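PDB 4ZV9: uncharacterized protein from Escherichia coli O157:H7, which is of unknown function but belongs to the dienelactone hydrolase family of the alpha/beta-hydrolase clan and is therefore probably a hydrolase. Local coordinates for residues E166-L171 with N195-A200. Sequence-based numbering, arbitrary orientation.
Sequences EAPLLL and NKVYEA
Strands 169-171 and 198-200 run side by side in the same direction, their axes 4.7 Å apart and only 4° from parallel. Three backbone bonds fix the register. L169 N donates to V197 O at 3.1 Å, with a straight N-H but from above the carbonyl plane. E199 N then reaches L169 O at 2.9 Å and L171 N reaches E199 O at 2.9 Å, both nearly along the C=O axis. E199 thus uses both its N-H and its carbonyl toward the neighbouring strand, the alternation expected of parallel pairing.

The tightly packed part lies on the face of L169, L171, Y198 and A200, where the leucines are buried. Here the CB atoms of L169 and Y198 stand 4.0 Å apart, and helix 184-193 lies over this face, Y187 touching both leucines. Y198 takes the crowded chi1 position (77°), which leads its ring away from 166-171, and its hydroxyl bonds to E188. On the other face, CD1 of buried L170 meets CB of E199 at 4.1 Å, beside W233 of helix 220-237.

The loops leading into the strands diverge, with E166 and V197 exposed and CA atoms of E166 and K196 7.3 Å apart. A water donates to both A167 O and V197 O, so V197 O accepts twice. Farther out, E166 OE2 makes a long salt bridge of 3.4 Å to K196 NZ, whose chain, bent at chi2, also delivers the ammonium to the carbonyls of A163 and I165.

With helix 184-193 linking parallel strands, the arrangement is a beta-alpha-beta crossover, typical of the C-terminal part of the alpha/beta-hydrolase fold.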
ATOM      1  N   GLU A 166     -15.167   6.528   0.938  1.00 33.98           N
ATOM      2  CA  GLU A 166     -15.025   7.940   1.303  1.00 34.65           C
ATOM      3  C   GLU A 166     -13.589   8.459   1.111  1.00 35.00           C
ATOM      4  O   GLU A 166     -13.391   9.648   0.885  1.00 34.28           O
ATOM      5  CB  GLU A 166     -15.485   8.201   2.740  1.00 35.35           C
ATOM      6  CG  GLU A 166     -16.931   7.812   3.033  1.00 36.27           C
ATOM      7  CD  GLU A 166     -17.952   8.468   2.112  1.00 36.29           C
ATOM      8  OE1 GLU A 166     -17.762   9.630   1.702  1.00 37.13           O
ATOM      9  OE2 GLU A 166     -18.956   7.811   1.784  1.00 38.30           O
ATOM     10  N   ALA A 167     -12.601   7.570   1.185  1.00 32.75           N
ATOM     11  CA  ALA A 167     -11.217   7.965   0.988  1.00 32.86           C
ATOM     12  C   ALA A 167     -10.970   8.391  -0.460  1.00 33.47           C
ATOM     13  O   ALA A 167     -11.318   7.660  -1.392  1.00 32.07           O
ATOM     14  CB  ALA A 167     -10.288   6.805   1.325  1.00 31.78           C
ATOM     15  N   PRO A 168     -10.348   9.570  -0.647  1.00 34.06           N
ATOM     16  CA  PRO A 168      -9.928  10.001  -1.982  1.00 34.95           C
ATOM     17  C   PRO A 168      -8.961   8.991  -2.588  1.00 32.05           C
ATOM     18  O   PRO A 168      -7.994   8.601  -1.928  1.00 29.56           O
ATOM     19  CB  PRO A 168      -9.218  11.330  -1.718  1.00 35.63           C
ATOM     20  CG  PRO A 168      -9.867  11.851  -0.486  1.00 38.02           C
ATOM     21  CD  PRO A 168     -10.166  10.639   0.354  1.00 36.10           C
ATOM     22  N   LEU A 169      -9.242   8.580  -3.819  1.00 31.89           N
ATOM     23  CA  LEU A 169      -8.484   7.520  -4.503  1.00 33.37           C
ATOM     24  C   LEU A 169      -7.564   8.042  -5.583  1.00 34.55           C
ATOM     25  O   LEU A 169      -7.994   8.820  -6.447  1.00 34.92           O
ATOM     26  CB  LEU A 169      -9.456   6.561  -5.184  1.00 35.50           C
ATOM     27  CG  LEU A 169     -10.190   5.553  -4.319  1.00 36.38           C
ATOM     28  CD1 LEU A 169     -11.364   4.992  -5.108  1.00 37.79           C
ATOM     29  CD2 LEU A 169      -9.230   4.456  -3.914  1.00 36.94           C
ATOM     30  N   LEU A 170      -6.314   7.603  -5.550  1.00 32.44           N
ATOM     31  CA  LEU A 170      -5.360   7.904  -6.605  1.00 33.97           C
ATOM     32  C   LEU A 170      -4.999   6.555  -7.188  1.00 33.52           C
ATOM     33  O   LEU A 170      -4.344   5.753  -6.524  1.00 34.55           O
ATOM     34  CB  LEU A 170      -4.116   8.622  -6.075  1.00 33.60           C
ATOM     35  CG  LEU A 170      -2.988   8.813  -7.096  1.00 35.65           C
ATOM     36  CD1 LEU A 170      -3.426   9.667  -8.284  1.00 37.89           C
ATOM     37  CD2 LEU A 170      -1.781   9.432  -6.416  1.00 35.42           C
ATOM     38  N   LEU A 171      -5.408   6.301  -8.431  1.00 34.38           N
ATOM     39  CA  LEU A 171      -5.157   5.003  -9.039  1.00 34.05           C
ATOM     40  C   LEU A 171      -4.119   5.067 -10.166  1.00 36.75           C
ATOM     41  O   LEU A 171      -4.206   5.913 -11.061  1.00 36.90           O
ATOM     42  CB  LEU A 171      -6.453   4.386  -9.563  1.00 35.23           C
ATOM     43  CG  LEU A 171      -7.603   4.343  -8.549  1.00 35.24           C
ATOM     44  CD1 LEU A 171      -8.545   5.524  -8.754  1.00 37.18           C
ATOM     45  CD2 LEU A 171      -8.396   3.061  -8.663  1.00 36.26           C
ATOM     46  N   ASN A 195     -20.332  10.245  -7.325  1.00 53.67           N
ATOM     47  CA  ASN A 195     -19.629  11.502  -7.026  1.00 54.26           C
ATOM     48  C   ASN A 195     -18.434  11.349  -6.099  1.00 50.06           C
ATOM     49  O   ASN A 195     -18.226  12.170  -5.210  1.00 45.56           O
ATOM     50  CB  ASN A 195     -20.621  12.512  -6.440  1.00 56.71           C
ATOM     51  CG  ASN A 195     -21.756  12.823  -7.394  1.00 63.37           C
ATOM     52  OD1 ASN A 195     -21.728  12.430  -8.550  1.00 70.06           O
ATOM     53  ND2 ASN A 195     -22.749  13.547  -6.919  1.00 71.09           N
ATOM     54  N   LYS A 196     -17.639  10.310  -6.330  1.00 47.49           N
ATOM     55  CA  LYS A 196     -16.471  10.045  -5.498  1.00 46.29           C
ATOM     56  C   LYS A 196     -15.246  10.806  -5.980  1.00 43.77           C
ATOM     57  O   LYS A 196     -15.111  11.094  -7.167  1.00 44.02           O
ATOM     58  CB  LYS A 196     -16.173   8.547  -5.464  1.00 46.59           C
ATOM     59  CG  LYS A 196     -17.321   7.704  -4.924  1.00 44.59           C
ATOM     60  CD  LYS A 196     -17.705   8.108  -3.506  1.00 42.30           C
ATOM     61  CE  LYS A 196     -18.822   7.232  -2.971  1.00 41.41           C
ATOM     62  NZ  LYS A 196     -19.219   7.618  -1.587  1.00 40.29           N
ATOM     63  N   VAL A 197     -14.380  11.161  -5.032  1.00 41.51           N
ATOM     64  CA  VAL A 197     -13.159  11.905  -5.322  1.00 41.10           C
ATOM     65  C   VAL A 197     -12.106  10.903  -5.751  1.00 39.85           C
ATOM     66  O   VAL A 197     -11.759  10.001  -4.982  1.00 38.47           O
ATOM     67  CB  VAL A 197     -12.674  12.701  -4.080  1.00 41.81           C
ATOM     68  CG1 VAL A 197     -11.313  13.354  -4.325  1.00 42.05           C
ATOM     69  CG2 VAL A 197     -13.704  13.765  -3.698  1.00 41.98           C
ATOM     70  N   TYR A 198     -11.596  11.051  -6.971  1.00 41.75           N
ATOM     71  CA  TYR A 198     -10.535  10.179  -7.450  1.00 40.24           C
ATOM     72  C   TYR A 198      -9.762  10.823  -8.585  1.00 43.18           C
ATOM     73  O   TYR A 198     -10.239  11.759  -9.222  1.00 40.50           O
ATOM     74  CB  TYR A 198     -11.110   8.846  -7.954  1.00 39.87           C
ATOM     75  CG  TYR A 198     -11.750   8.949  -9.324  1.00 42.91           C
ATOM     76  CD1 TYR A 198     -13.044   9.432  -9.473  1.00 42.49           C
ATOM     77  CD2 TYR A 198     -11.050   8.597 -10.472  1.00 42.47           C
ATOM     78  CE1 TYR A 198     -13.623   9.554 -10.721  1.00 44.19           C
ATOM     79  CE2 TYR A 198     -11.627   8.709 -11.733  1.00 43.51           C
ATOM     80  CZ  TYR A 198     -12.910   9.187 -11.847  1.00 44.98           C
ATOM     81  OH  TYR A 198     -13.489   9.306 -13.093  1.00 48.24           O
ATOM     82  N   GLU A 199      -8.552  10.320  -8.811  1.00 40.57           N
ATOM     83  CA  GLU A 199      -7.765  10.662  -9.997  1.00 44.82           C
ATOM     84  C   GLU A 199      -7.152   9.349 -10.444  1.00 42.37           C
ATOM     85  O   GLU A 199      -6.704   8.558  -9.610  1.00 35.24           O
ATOM     86  CB  GLU A 199      -6.662  11.687  -9.726  1.00 48.15           C
ATOM     87  CG  GLU A 199      -7.164  13.096  -9.476  1.00 55.03           C
ATOM     88  CD  GLU A 199      -6.041  14.111  -9.325  1.00 59.02           C
ATOM     89  OE1 GLU A 199      -4.875  13.798  -9.651  1.00 63.03           O
ATOM     90  OE2 GLU A 199      -6.331  15.243  -8.889  1.00 67.12           O
ATOM     91  N   ALA A 200      -7.174   9.095 -11.749  1.00 42.84           N
ATOM     92  CA  ALA A 200      -6.618   7.854 -12.276  1.00 44.01           C
ATOM     93  C   ALA A 200      -5.696   8.170 -13.423  1.00 45.18           C
ATOM     94  O   ALA A 200      -5.972   9.058 -14.222  1.00 46.36           O
ATOM     95  CB  ALA A 200      -7.719   6.916 -12.730  1.00 43.52           C
TER
HETATM   96  O   HOH W   1     -17.481  10.590  -1.042  1.00 36.89           O
HETATM   97  O   HOH W   2     -13.320   8.312  -3.206  1.00 30.79           O